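Local coordinates for protein predicted protease of the collagenase family (Methanopyrus kandleri, PDB 5D88) that probably cleaves peptide bonds as a U32-family peptidase, binding a zinc ion on a TIM-barrel scaffold, at residues Gly52-Leu57 and Phe202-Phe207; Gln81-Phe86 and Val138-Ala143; Lys150-Glu155 and Arg179-Val184. All blocks are in the same frame, centred on the assembly; numbering follows the deposited sequence.

Interactions 1 and 2 belong to the buried interior and adjoin each other; interaction 3 lies on the outer layer of the barrel and is partly exposed. Interaction 2 spans two barrel strands and the turns following them, and is mostly hydroxyl-to-carboxylate chemistry around Asp85. That carboxylate also binds the 52-57 loop, with Ala54 N on OD1 and Thr55 OG1 on OD2, so it ties interaction 2 to interaction 1, where Leu56 packs on the helix beside an acetate gripped from both contacts. Interaction 3 combines a cation-pi stack, valine packing and one carboxylate-to-backbone bond. It meets interaction 2 through Phe154, which packs on Val139 and Ala143.

Interaction 1: Gly52-Leu57 and Phe202-Phe207; sequences GVATLL and FERNLF. With ACT (acetate ion), chain C.
Apolar packing is carried mainly by Leu56, whose two methyls go to different residues of helix 200-213. Leu56 CD2 sits over one face of the Phe207 ring in a CH-pi contact, 3.8 Å from the ring centroid and displaced toward the CD1 rim. The other methyl reaches the carboxylate end of Glu203, with Leu56 CD1 3.4 Å from Glu203 OE1; that carboxylate spends its charge elsewhere, in salt bridges to Arg229 and Arg231. Leu56 CG stands anti to its carbonyl carbon (chi1 -57°), which sends the fork toward the helix. Ala54 meets the root of Arg204, with Ala54 CB 4.0 Å from Arg204 CB. The carbonyl oxygen of the same alanine rests against the aliphatic stem, Ala54 O lying 3.4 Å from Arg204 CG.

The polar part runs through a bound acetate, probably from the crystallisation liquor, rather than directly between the segments. Arg204 runs straight through chi2 and chi3 and offers the edge of its guanidinium, with the acetate carbon close to its plane. Arg204 NH2 gives a bond of 2.9 Å to acetate O, while Arg204 NE makes a weak one of 3.3 Å to OXT. From the loop, the backbone Leu56 N donates to the same OXT at 2.9 Å and 165°. His141 NE2 and Ile193 N complete the grip, so the anion is held by both segments, by the short 3-10 turn at His141 and by strand 192-193. Arg204 NH2 also donates to Ile193 O, which helps fix the rotation of the guanidinium.

The loop that follows strand 43-47 is thus laid on the helix that carries the zinc ligand His209. The acetate pocket between them lies on the side of the TIM barrel reached from the C-terminal ends of the strands, where active sites of this fold are found.

Interaction 2: Gln81-Phe86 and Val138-Ala143; sequences QALMDF and VVSHTA. With ACT (acetate ion), chain C.
Asp85 OD2 is the hub. Ser140 OG donates to Asp85 OD2 at 2.7 Å, and OD2 takes the bond on its anti lone pair, the one facing away from OD1. Thr142 OG1 comes up beside this bond, 3.2 Å from Asp85 O and 3.3 Å from Asp85 OD2, so that both acceptors lie within range of its one proton. Thr142 CG2 crowds the same carboxylate oxygen, 3.3 Å from Asp85 OD2.

In the next shell, Ser140 OG accepts a straight bond from Thr142 N (3.2 Å, 177°), an ST turn that sets the hydroxyl in place for Asp85. The Asp85 carboxylate is swung across by the crowded chi1 of 66°, with CG between the backbone N and the carbonyl carbon. From the 52-57 loop, Thr55 OG1 also bonds OD2 and Ala54 N bonds OD1. His141 takes a similarly crowded rotamer, and its NE2 donates to the acetate O at 2.8 Å.

Farther down the barrel, Val138 CG2 packs on the amide end of Gln81, 3.7 Å from Gln81 NE2, while Gln81 OE1 is bonded to Arg187. Strand 117-120 separates the two strands in the sheet, so these side chains meet inside the barrel, both also resting on Val119.

With hydroxyl and backbone donors converging on it, the buried Asp85 carboxylate is probably ionised, its negative charge stabilised by several neutral hydrogen-bond donors.

Interaction 3: Lys150-Glu155 and Arg179-Val184; sequences KAWHFE and RERVSV
The chain emerging from helix 172-181 passes alongside helix 148-157, coming closest where the CA atoms of Trp152 and Val182 are 5.8 Å apart, and then runs on toward strand 185-190.

On the outer side, Arg181 stacks on Trp152. Its chain bends at chi2 (74°), bringing the guanidinium down over one face of the indole, with the two planes only 18° apart. The cation-pi contact centres on the five-membered ring, Arg181 CZ lying 4.1 Å from its centroid, and Arg181 NH2 is 3.6 Å from Trp152 CG, above the CG-CD2 bond. Both residues leave the backbone with CG anti to N, and the stack lies toward solvent.

Beneath it, Val182 turns CG1 into the helix surface. Val182 CG1 lies 3.6 Å from Trp152 CA and 4.0 Å from Ala151 CB. Ala151 and Val184 in turn lie on Ile162 of strand 161-163. The arrangement is that of the outer helical layer of a TIM barrel: helix 148-157, which follows strand 136-139, is packed against the connection from helix 172-181 into strand 185-190.

Glu155, with chi1 and chi2 both trans, runs antiparallel to the Val182 side chain to reach the loop backbone. Ser183 N donates to Glu155 OE2 at 2.7 Å, with an N-H...O angle of 161°, on the syn side of the carboxylate. A water donates to the other oxygen, Glu155 OE1, at 2.5 Å, and more weakly to Arg181 O, so one oxygen bonds the loop directly and the other is linked to it only weakly, through the water. The aliphatic part of the glutamate is covered by Val184, with Val184 CG1 3.8 Å from Glu155 CG.

Interaction 1: Gly52-Leu57 and Phe202-Phe207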
loop_
_atom_site.group_PDB
_atom_site.type_symbol
_atom_site.label_atom_id
_atom_site.label_comp_id
_atom_site.label_asym_id
_atom_site.label_seq_id
_atom_site.Cartn_x
_atom_site.Cartn_y
_atom_site.Cartn_z
ATOM N N GLY A 52 12.050 -6.956 -7.805
ATOM C CA GLY A 52 11.171 -6.334 -6.832
ATOM C C GLY A 52 10.399 -7.325 -5.988
ATOM O O GLY A 52 9.549 -8.074 -6.486
ATOM N N VAL A 53 10.714 -7.328 -4.694
ATOM C CA VAL A 53 10.112 -8.208 -3.701
ATOM C C VAL A 53 9.627 -7.345 -2.536
ATOM O O VAL A 53 10.397 -6.546 -1.992
ATOM C CB VAL A 53 11.114 -9.272 -3.210
ATOM C CG1 VAL A 53 10.451 -10.166 -2.154
ATOM C CG2 VAL A 53 11.609 -10.119 -4.393
ATOM N N ALA A 54 8.347 -7.491 -2.173
ATOM C CA ALA A 54 7.769 -6.797 -1.021
ATOM C C ALA A 54 7.816 -7.617 0.258
ATOM O O ALA A 54 7.816 -7.049 1.358
ATOM C CB ALA A 54 6.315 -6.424 -1.311
ATOM N N THR A 55 7.805 -8.937 0.148
ATOM C CA THR A 55 7.892 -9.778 1.333
ATOM C C THR A 55 9.180 -9.449 2.076
ATOM O O THR A 55 10.235 -9.279 1.462
ATOM C CB THR A 55 7.846 -11.252 0.923
ATOM O OG1 THR A 55 6.522 -11.586 0.468
ATOM C CG2 THR A 55 8.147 -12.171 2.073
ATOM N N LEU A 56 9.071 -9.332 3.399
ATOM C CA LEU A 56 10.161 -8.873 4.264
ATOM C C LEU A 56 10.961 -10.076 4.748
ATOM O O LEU A 56 10.484 -10.863 5.584
ATOM C CB LEU A 56 9.608 -8.074 5.443
ATOM C CG LEU A 56 8.742 -6.853 5.109
ATOM C CD1 LEU A 56 8.229 -6.158 6.356
ATOM C CD2 LEU A 56 9.501 -5.862 4.228
ATOM N N LEU A 57 12.198 -10.179 4.284
ATOM C CA LEU A 57 13.033 -11.345 4.508
ATOM C C LEU A 57 14.345 -10.998 5.186
ATOM O O LEU A 57 14.792 -9.848 5.139
ATOM C CB LEU A 57 13.348 -12.043 3.183
ATOM C CG LEU A 57 12.107 -12.492 2.438
ATOM C CD1 LEU A 57 12.515 -13.098 1.105
ATOM C CD2 LEU A 57 11.288 -13.479 3.278
ATOM N N PHE A 202 3.703 0.391 4.283
ATOM C CA PHE A 202 4.747 1.333 3.932
ATOM C C PHE A 202 6.104 0.646 3.875
ATOM O O PHE A 202 6.928 0.954 3.008
ATOM C CB PHE A 202 4.743 2.476 4.949
ATOM C CG PHE A 202 3.410 3.171 5.033
ATOM C CD1 PHE A 202 3.077 4.149 4.107
ATOM C CD2 PHE A 202 2.477 2.809 5.993
ATOM C CE1 PHE A 202 1.851 4.774 4.148
ATOM C CE2 PHE A 202 1.225 3.424 6.041
ATOM C CZ PHE A 202 0.913 4.410 5.118
ATOM N N GLU A 203 6.346 -0.282 4.801
ATOM C CA GLU A 203 7.628 -0.967 4.844
ATOM C C GLU A 203 7.795 -1.895 3.650
ATOM O O GLU A 203 8.891 -1.992 3.086
ATOM C CB GLU A 203 7.766 -1.719 6.158
ATOM C CG GLU A 203 9.146 -2.316 6.367
ATOM C CD GLU A 203 9.317 -2.928 7.735
ATOM O OE1 GLU A 203 8.312 -3.352 8.338
ATOM O OE2 GLU A 203 10.470 -2.991 8.203
ATOM N N ARG A 204 6.718 -2.558 3.229
ATOM C CA ARG A 204 6.790 -3.396 2.039
ATOM C C ARG A 204 6.960 -2.574 0.771
ATOM O O ARG A 204 7.654 -3.011 -0.149
ATOM C CB ARG A 204 5.550 -4.266 1.944
ATOM C CG ARG A 204 5.468 -5.304 3.021
ATOM C CD ARG A 204 4.317 -6.143 2.687
ATOM N NE ARG A 204 4.163 -7.280 3.559
ATOM C CZ ARG A 204 2.990 -7.689 4.013
ATOM N NH1 ARG A 204 1.865 -7.040 3.697
ATOM N NH2 ARG A 204 2.938 -8.755 4.772
ATOM N N ASN A 205 6.369 -1.375 0.713
ATOM C CA ASN A 205 6.659 -0.469 -0.397
ATOM C C ASN A 205 8.148 -0.151 -0.440
ATOM O O ASN A 205 8.762 -0.134 -1.514
ATOM C CB ASN A 205 5.854 0.830 -0.256
ATOM C CG ASN A 205 4.388 0.702 -0.682
ATOM O OD1 ASN A 205 3.965 -0.255 -1.342
ATOM N ND2 ASN A 205 3.614 1.733 -0.343
ATOM N N LEU A 206 8.740 0.125 0.724
ATOM C CA LEU A 206 10.163 0.437 0.798
ATOM C C LEU A 206 11.007 -0.724 0.285
ATOM O O LEU A 206 11.905 -0.535 -0.537
ATOM C CB LEU A 206 10.556 0.779 2.235
ATOM C CG LEU A 206 12.039 1.119 2.462
ATOM C CD1 LEU A 206 12.438 2.402 1.757
ATOM C CD2 LEU A 206 12.324 1.176 3.981
ATOM N N PHE A 207 10.760 -1.937 0.783
ATOM C CA PHE A 207 11.578 -3.055 0.319
ATOM C C PHE A 207 11.337 -3.362 -1.164
ATOM O O PHE A 207 12.241 -3.847 -1.846
ATOM C CB PHE A 207 11.328 -4.293 1.173
ATOM C CG PHE A 207 12.160 -4.354 2.401
ATOM C CD1 PHE A 207 11.891 -3.520 3.466
ATOM C CD2 PHE A 207 13.233 -5.227 2.479
ATOM C CE1 PHE A 207 12.658 -3.572 4.622
ATOM C CE2 PHE A 207 14.022 -5.297 3.641
ATOM C CZ PHE A 207 13.737 -4.458 4.710
HETATM C C ACT C . 6.098 -10.573 5.211
HETATM O O ACT C . 4.886 -10.866 5.348
HETATM O OXT ACT C . 6.352 -9.595 4.471
HETATM C CH3 ACT C . 7.181 -11.336 5.923
#

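Interaction 2: Gln81-Phe86 and Val138-Ala143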
loop_
_atom_site.group_PDB
_atom_site.type_symbol
_atom_site.label_atom_id
_atom_site.label_comp_id
_atom_site.label_asym_id
_atom_site.label_seq_id
_atom_site.Cartn_x
_atom_site.Cartn_y
_atom_site.Cartn_z
ATOM N N GLN A 81 8.415 -21.575 -7.982
ATOM C CA GLN A 81 7.764 -20.307 -8.258
ATOM C C GLN A 81 8.693 -19.160 -7.897
ATOM O O GLN A 81 9.402 -19.201 -6.889
ATOM C CB GLN A 81 6.441 -20.185 -7.507
ATOM C CG GLN A 81 5.405 -21.181 -7.996
ATOM C CD GLN A 81 4.111 -21.179 -7.204
ATOM O OE1 GLN A 81 4.028 -20.638 -6.101
ATOM N NE2 GLN A 81 3.091 -21.815 -7.764
ATOM N N ALA A 82 8.717 -18.165 -8.771
ATOM C CA ALA A 82 9.433 -16.925 -8.530
ATOM C C ALA A 82 8.571 -16.010 -7.678
ATOM O O ALA A 82 7.397 -15.791 -7.988
ATOM C CB ALA A 82 9.754 -16.237 -9.861
ATOM N N LEU A 83 9.163 -15.450 -6.631
ATOM C CA LEU A 83 8.519 -14.432 -5.808
ATOM C C LEU A 83 8.950 -13.066 -6.320
ATOM O O LEU A 83 10.119 -12.680 -6.195
ATOM C CB LEU A 83 8.879 -14.618 -4.334
ATOM C CG LEU A 83 8.271 -13.644 -3.322
ATOM C CD1 LEU A 83 6.740 -13.798 -3.264
ATOM C CD2 LEU A 83 8.868 -13.890 -1.967
ATOM N N MET A 84 7.994 -12.345 -6.895
ATOM C CA MET A 84 8.204 -11.025 -7.501
ATOM C C MET A 84 7.013 -10.167 -7.088
ATOM O O MET A 84 6.251 -9.666 -7.907
ATOM C CB MET A 84 8.326 -11.114 -9.024
ATOM C CG MET A 84 8.845 -9.835 -9.643
ATOM S SD MET A 84 9.096 -10.011 -11.408
ATOM C CE MET A 84 7.423 -10.261 -11.881
ATOM N N ASP A 85 6.828 -10.010 -5.773
ATOM C CA ASP A 85 5.575 -9.489 -5.243
ATOM C C ASP A 85 5.681 -8.049 -4.773
ATOM O O ASP A 85 4.969 -7.650 -3.856
ATOM C CB ASP A 85 5.032 -10.380 -4.130
ATOM C CG ASP A 85 5.891 -10.402 -2.883
ATOM O OD1 ASP A 85 7.036 -9.959 -2.893
ATOM O OD2 ASP A 85 5.387 -10.894 -1.862
ATOM N N PHE A 86 6.506 -7.249 -5.437
ATOM C CA PHE A 86 6.536 -5.821 -5.173
ATOM C C PHE A 86 5.136 -5.221 -5.160
ATOM O O PHE A 86 4.266 -5.592 -5.958
ATOM C CB PHE A 86 7.408 -5.085 -6.203
ATOM C CG PHE A 86 6.950 -5.209 -7.625
ATOM C CD1 PHE A 86 5.975 -4.363 -8.122
ATOM C CD2 PHE A 86 7.535 -6.142 -8.471
ATOM C CE1 PHE A 86 5.583 -4.443 -9.420
ATOM C CE2 PHE A 86 7.155 -6.234 -9.792
ATOM C CZ PHE A 86 6.168 -5.386 -10.271
ATOM N N VAL A 138 0.018 -16.577 -9.043
ATOM C CA VAL A 138 -0.273 -16.623 -7.608
ATOM C C VAL A 138 -0.288 -15.192 -7.086
ATOM O O VAL A 138 0.694 -14.456 -7.242
ATOM C CB VAL A 138 0.773 -17.444 -6.843
ATOM C CG1 VAL A 138 0.422 -17.523 -5.355
ATOM C CG2 VAL A 138 0.924 -18.818 -7.430
ATOM N N VAL A 139 -1.386 -14.796 -6.452
ATOM C CA VAL A 139 -1.441 -13.500 -5.788
ATOM C C VAL A 139 -0.815 -13.633 -4.404
ATOM O O VAL A 139 -1.268 -14.428 -3.566
ATOM C CB VAL A 139 -2.873 -12.977 -5.689
ATOM C CG1 VAL A 139 -2.887 -11.643 -4.946
ATOM C CG2 VAL A 139 -3.478 -12.824 -7.087
ATOM N N SER A 140 0.219 -12.842 -4.164
ATOM C CA SER A 140 0.932 -12.845 -2.901
ATOM C C SER A 140 0.062 -12.341 -1.762
ATOM O O SER A 140 -0.822 -11.514 -1.944
ATOM C CB SER A 140 2.167 -11.944 -3.000
ATOM O OG SER A 140 2.971 -12.051 -1.824
ATOM N N HIS A 141 0.374 -12.812 -0.550
ATOM C CA HIS A 141 -0.215 -12.226 0.641
ATOM C C HIS A 141 0.098 -10.739 0.769
ATOM O O HIS A 141 -0.624 -10.034 1.472
ATOM C CB HIS A 141 0.264 -12.991 1.881
ATOM C CG HIS A 141 1.656 -12.661 2.285
ATOM N ND1 HIS A 141 2.758 -13.186 1.647
ATOM C CD2 HIS A 141 2.130 -11.835 3.247
ATOM C CE1 HIS A 141 3.852 -12.676 2.176
ATOM N NE2 HIS A 141 3.501 -11.869 3.163
ATOM N N THR A 142 1.140 -10.225 0.095
ATOM C CA THR A 142 1.407 -8.789 0.211
ATOM C C THR A 142 0.378 -7.928 -0.516
ATOM O O THR A 142 0.376 -6.707 -0.329
ATOM C CB THR A 142 2.789 -8.448 -0.322
ATOM O OG1 THR A 142 2.845 -8.815 -1.708
ATOM C CG2 THR A 142 3.875 -9.191 0.491
ATOM N N ALA A 143 -0.492 -8.529 -1.327
ATOM C CA ALA A 143 -1.604 -7.792 -1.904
ATOM C C ALA A 143 -2.759 -7.591 -0.921
ATOM O O ALA A 143 -3.716 -6.871 -1.247
ATOM C CB ALA A 143 -2.110 -8.511 -3.150
HETATM C C ACT C . 6.098 -10.573 5.211
HETATM O O ACT C . 4.886 -10.866 5.348
HETATM O OXT ACT C . 6.352 -9.595 4.471
HETATM C CH3 ACT C . 7.181 -11.336 5.923
#

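Interaction 3: Lys150-Glu155 and Arg179-Val184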
loop_
_atom_site.group_PDB
_atom_site.type_symbol
_atom_site.label_atom_id
_atom_site.label_comp_id
_atom_site.label_asym_id
_atom_site.label_seq_id
_atom_site.Cartn_x
_atom_site.Cartn_y
_atom_site.Cartn_z
ATOM N N LYS A 150 -12.291 -8.403 -2.992
ATOM C CA LYS A 150 -10.917 -8.308 -3.467
ATOM C C LYS A 150 -10.498 -9.583 -4.175
ATOM O O LYS A 150 -9.834 -9.537 -5.218
ATOM C CB LYS A 150 -9.971 -8.007 -2.308
ATOM C CG LYS A 150 -9.992 -6.564 -1.896
ATOM C CD LYS A 150 -8.867 -6.212 -0.914
ATOM C CE LYS A 150 -8.685 -4.681 -0.878
ATOM N NZ LYS A 150 -7.852 -4.167 0.232
ATOM N N ALA A 151 -10.866 -10.733 -3.619
ATOM C CA ALA A 151 -10.535 -11.993 -4.270
ATOM C C ALA A 151 -11.162 -12.069 -5.650
ATOM O O ALA A 151 -10.519 -12.502 -6.612
ATOM C CB ALA A 151 -11.007 -13.159 -3.408
ATOM N N TRP A 152 -12.419 -11.652 -5.764
ATOM C CA TRP A 152 -13.123 -11.770 -7.040
ATOM C C TRP A 152 -12.459 -10.915 -8.119
ATOM O O TRP A 152 -12.336 -11.340 -9.275
ATOM C CB TRP A 152 -14.593 -11.386 -6.850
ATOM C CG TRP A 152 -15.414 -11.585 -8.088
ATOM C CD1 TRP A 152 -16.035 -12.739 -8.489
ATOM C CD2 TRP A 152 -15.683 -10.616 -9.101
ATOM N NE1 TRP A 152 -16.679 -12.535 -9.679
ATOM C CE2 TRP A 152 -16.473 -11.242 -10.076
ATOM C CE3 TRP A 152 -15.339 -9.279 -9.274
ATOM C CZ2 TRP A 152 -16.927 -10.574 -11.208
ATOM C CZ3 TRP A 152 -15.788 -8.620 -10.405
ATOM C CH2 TRP A 152 -16.576 -9.267 -11.351
ATOM N N HIS A 153 -12.010 -9.711 -7.766
ATOM C CA HIS A 153 -11.341 -8.886 -8.757
ATOM C C HIS A 153 -10.008 -9.483 -9.178
ATOM O O HIS A 153 -9.666 -9.439 -10.371
ATOM C CB HIS A 153 -11.195 -7.467 -8.221
ATOM C CG HIS A 153 -12.492 -6.706 -8.249
ATOM N ND1 HIS A 153 -12.961 -6.077 -9.387
ATOM C CD2 HIS A 153 -13.441 -6.510 -7.300
ATOM C CE1 HIS A 153 -14.123 -5.506 -9.130
ATOM N NE2 HIS A 153 -14.441 -5.759 -7.872
ATOM N N PHE A 154 -9.240 -10.060 -8.237
ATOM C CA PHE A 154 -7.983 -10.676 -8.649
ATOM C C PHE A 154 -8.227 -11.908 -9.518
ATOM O O PHE A 154 -7.478 -12.157 -10.475
ATOM C CB PHE A 154 -7.123 -11.018 -7.431
ATOM C CG PHE A 154 -6.221 -9.907 -6.995
ATOM C CD1 PHE A 154 -5.034 -9.642 -7.663
ATOM C CD2 PHE A 154 -6.561 -9.111 -5.928
ATOM C CE1 PHE A 154 -4.200 -8.625 -7.245
ATOM C CE2 PHE A 154 -5.736 -8.092 -5.520
ATOM C CZ PHE A 154 -4.562 -7.845 -6.177
ATOM N N GLU A 155 -9.281 -12.665 -9.236
ATOM C CA GLU A 155 -9.641 -13.785 -10.101
ATOM C C GLU A 155 -9.969 -13.298 -11.506
ATOM O O GLU A 155 -9.506 -13.866 -12.506
ATOM C CB GLU A 155 -10.829 -14.545 -9.505
ATOM C CG GLU A 155 -11.326 -15.683 -10.396
ATOM C CD GLU A 155 -12.486 -16.462 -9.779
ATOM O OE1 GLU A 155 -13.562 -15.865 -9.552
ATOM O OE2 GLU A 155 -12.308 -17.668 -9.507
ATOM N N ARG A 179 -14.378 -18.448 -0.580
ATOM C CA ARG A 179 -14.634 -19.637 -1.393
ATOM C C ARG A 179 -15.986 -19.581 -2.086
ATOM O O ARG A 179 -16.135 -20.093 -3.202
ATOM C CB ARG A 179 -14.589 -20.889 -0.532
ATOM C CG ARG A 179 -13.235 -21.299 -0.146
ATOM C CD ARG A 179 -12.975 -22.703 -0.596
ATOM N NE ARG A 179 -11.731 -23.168 -0.000
ATOM C CZ ARG A 179 -10.616 -23.410 -0.673
ATOM N NH1 ARG A 179 -10.564 -23.267 -1.998
ATOM N NH2 ARG A 179 -9.545 -23.807 -0.008
ATOM N N GLU A 180 -17.001 -19.032 -1.416
ATOM C CA GLU A 180 -18.318 -18.934 -2.038
ATOM C C GLU A 180 -18.268 -18.063 -3.286
ATOM O O GLU A 180 -19.064 -18.246 -4.208
ATOM C CB GLU A 180 -19.335 -18.372 -1.042
ATOM C CG GLU A 180 -19.726 -19.318 0.096
ATOM C CD GLU A 180 -20.449 -18.590 1.244
ATOM O OE1 GLU A 180 -20.874 -17.432 1.022
ATOM O OE2 GLU A 180 -20.584 -19.160 2.363
ATOM N N ARG A 181 -17.314 -17.140 -3.347
ATOM C CA ARG A 181 -17.275 -16.114 -4.374
ATOM C C ARG A 181 -16.379 -16.468 -5.545
ATOM O O ARG A 181 -16.679 -16.077 -6.680
ATOM C CB ARG A 181 -16.790 -14.800 -3.757
ATOM C CG ARG A 181 -16.948 -13.598 -4.648
ATOM C CD ARG A 181 -18.396 -13.159 -4.747
ATOM N NE ARG A 181 -18.572 -12.255 -5.876
ATOM C CZ ARG A 181 -18.379 -10.936 -5.839
ATOM N NH1 ARG A 181 -18.005 -10.327 -4.716
ATOM N NH2 ARG A 181 -18.568 -10.220 -6.940
ATOM N N VAL A 182 -15.282 -17.186 -5.305
ATOM C CA VAL A 182 -14.285 -17.423 -6.336
ATOM C C VAL A 182 -14.032 -18.913 -6.478
ATOM O O VAL A 182 -14.361 -19.719 -5.607
ATOM C CB VAL A 182 -12.959 -16.692 -6.046
ATOM C CG1 VAL A 182 -13.174 -15.195 -6.024
ATOM C CG2 VAL A 182 -12.366 -17.163 -4.736
ATOM N N SER A 183 -13.434 -19.268 -7.606
ATOM C CA SER A 183 -13.137 -20.651 -7.930
ATOM C C SER A 183 -11.646 -20.958 -7.909
ATOM O O SER A 183 -11.262 -22.103 -8.151
ATOM C CB SER A 183 -13.722 -20.988 -9.301
ATOM O OG SER A 183 -15.133 -21.017 -9.217
ATOM N N VAL A 184 -10.802 -19.971 -7.615
ATOM C CA VAL A 184 -9.355 -20.159 -7.580
ATOM C C VAL A 184 -8.954 -21.036 -6.408
ATOM O O VAL A 184 -9.736 -21.263 -5.476
ATOM C CB VAL A 184 -8.608 -18.819 -7.472
ATOM C CG1 VAL A 184 -8.829 -17.966 -8.686
ATOM C CG2 VAL A 184 -9.031 -18.072 -6.181
HETATM O O HOH W 1 -15.799 -17.012 -9.830
#